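Local structure of YCAC GENE product (Escherichia coli, 1YAC) at the interface of chains A and B. The protein is an octameric hydrolase of unknown specificity from the isochorismatase family, built as a three-layer alpha-beta-alpha sandwich. Residues are numbered along the deposited sequence; one frame, centred on the assembly and turned at random. Chains: chain A/B, YCAC GENE product.

The interface of chains A and B. Residues chain A 121, 124, 154; chain B 5-7, 134, 161, 163, 171.
The guanidinium of A:Arg154 is held between B:Met163 and A:Leu124 of its own chain: the thioether SD of B:Met163 lies 3.5 Å above one face of the guanidinium plane, and CD1 of A:Leu124 covers the other, each towards the border of the group rather than over its centre. Level with the group, around its border, stand the carbonyl O of B:Val6, OE1 of B:Gln161 and the carboxylate carbon of B:Glu171. The ring of B:Tyr5 is sandwiched too, with A:Leu124 CB over one face, 3.7 Å from the ring centroid, and B:Arg7 CB against the other; A:Arg154 NH2 sits at its edge. That same nitrogen also lies at the edge of the B:Phe134 ring.

A:Arg154 reaches across from helix 145-158 with CG anti to the backbone N (chi1 -162°) and the chain extended to NE, which carries its head group well into chain B. NE and NH2 share the amide oxygen OE1 of B:Gln161, coming from the same face of the amide; the NE bond is 2.8 Å. The two terminal nitrogens each take one carboxylate oxygen of B:Glu171: NH1 forms a salt bridge with OE1 at 2.8 Å, and NH2 donates a hydrogen bond to OE2. The carboxylate is turned 41° from the guanidinium plane.

Bonds within chain B steady both acceptors. B:Gln161 NE2 donates to B:Val6 O at 2.8 Å, which would hold the amide with OE1 turned to the arginine. The phenol OH of B:Tyr5 donates to B:Glu171 OE1 at 2.7 Å, from the face opposite NH1. Beside this pair the A:Phe121 ring lies across the carboxylate arm, its CZ 3.5 Å from B:Glu171 CB.

Helices 115-128 and 145-158 of chain A are thus fastened to the N-terminal segment, strand 161-163 and helix 165-173 of chain B by a charged clasp with apolar flanks, one patch of the subunit contacts that build the octamer.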
# COMPACT_ATOMS: atom_id res chain seq x y z
N PHE A 121 12.97 19.56 16.48
CA PHE A 121 13.34 20.36 17.66
C PHE A 121 14.09 21.64 17.26
O PHE A 121 13.65 22.76 17.61
CB PHE A 121 14.12 19.53 18.69
CG PHE A 121 13.32 18.40 19.32
CD1 PHE A 121 12.00 18.13 18.94
CD2 PHE A 121 13.91 17.58 20.29
CE1 PHE A 121 11.27 17.06 19.51
CE2 PHE A 121 13.19 16.52 20.87
CZ PHE A 121 11.87 16.26 20.48
N LEU A 124 11.85 24.12 15.28
CA LEU A 124 10.92 24.86 16.13
C LEU A 124 11.65 25.94 16.92
O LEU A 124 11.15 27.06 17.08
CB LEU A 124 10.18 23.90 17.08
CG LEU A 124 9.31 22.84 16.38
CD1 LEU A 124 8.72 21.87 17.40
CD2 LEU A 124 8.21 23.52 15.58
N ARG A 154 3.41 19.18 13.14
CA ARG A 154 3.98 20.02 14.19
C ARG A 154 4.85 21.16 13.63
O ARG A 154 4.73 22.31 14.07
CB ARG A 154 4.78 19.17 15.18
CG ARG A 154 5.03 19.89 16.51
CD ARG A 154 5.86 19.06 17.47
NE ARG A 154 5.91 19.70 18.78
CZ ARG A 154 6.84 19.46 19.71
NH1 ARG A 154 7.80 18.57 19.47
NH2 ARG A 154 6.81 20.11 20.86
N TYR B 5 8.24 27.87 20.82
CA TYR B 5 8.37 26.42 20.77
C TYR B 5 7.91 25.97 22.17
O TYR B 5 8.62 26.16 23.16
CB TYR B 5 9.84 26.07 20.53
CG TYR B 5 10.25 24.61 20.62
CD1 TYR B 5 9.31 23.56 20.60
CD2 TYR B 5 11.60 24.28 20.70
CE1 TYR B 5 9.74 22.22 20.65
CE2 TYR B 5 12.03 22.97 20.76
CZ TYR B 5 11.10 21.94 20.74
OH TYR B 5 11.57 20.64 20.80
N VAL B 6 6.67 25.47 22.25
CA VAL B 6 6.10 25.00 23.52
C VAL B 6 6.51 23.53 23.65
O VAL B 6 5.81 22.62 23.17
CB VAL B 6 4.54 25.17 23.52
CG1 VAL B 6 3.93 24.69 24.85
CG2 VAL B 6 4.18 26.62 23.26
N ARG B 7 7.68 23.32 24.24
CA ARG B 7 8.23 21.98 24.40
C ARG B 7 8.00 21.34 25.76
O ARG B 7 7.90 22.02 26.78
CB ARG B 7 9.71 21.97 24.06
CG ARG B 7 10.60 22.91 24.86
CD ARG B 7 12.05 22.56 24.56
NE ARG B 7 13.02 23.52 25.09
CZ ARG B 7 14.34 23.40 24.93
NH1 ARG B 7 14.85 22.37 24.27
NH2 ARG B 7 15.15 24.30 25.46
N PHE B 134 -0.37 17.45 24.25
CA PHE B 134 0.55 16.73 23.38
C PHE B 134 -0.06 15.33 23.19
O PHE B 134 -0.20 14.58 24.16
CB PHE B 134 1.92 16.63 24.05
CG PHE B 134 2.57 17.96 24.33
CD1 PHE B 134 2.15 18.74 25.40
CD2 PHE B 134 3.62 18.41 23.55
CE1 PHE B 134 2.78 19.96 25.70
CE2 PHE B 134 4.26 19.62 23.82
CZ PHE B 134 3.83 20.40 24.90
N GLN B 161 -0.54 19.45 19.93
CA GLN B 161 0.72 19.16 19.28
C GLN B 161 0.76 17.64 19.07
O GLN B 161 0.54 16.87 20.02
CB GLN B 161 1.90 19.62 20.13
CG GLN B 161 1.97 21.14 20.29
CD GLN B 161 3.30 21.63 20.84
OE1 GLN B 161 4.32 21.57 20.16
NE2 GLN B 161 3.29 22.12 22.08
N MET B 163 2.61 14.34 18.53
CA MET B 163 3.93 13.79 18.77
C MET B 163 3.89 12.26 18.80
O MET B 163 2.82 11.63 18.73
CB MET B 163 4.50 14.36 20.09
CG MET B 163 5.04 15.81 19.96
SD MET B 163 5.76 16.38 21.48
CE MET B 163 7.39 15.76 21.36
N GLU B 171 12.24 14.94 23.91
CA GLU B 171 11.95 16.31 24.30
C GLU B 171 11.96 16.43 25.83
O GLU B 171 12.36 17.46 26.38
CB GLU B 171 10.61 16.76 23.72
CG GLU B 171 10.48 18.28 23.65
CD GLU B 171 9.36 18.72 22.72
OE1 GLU B 171 9.64 18.87 21.53
OE2 GLU B 171 8.22 18.93 23.19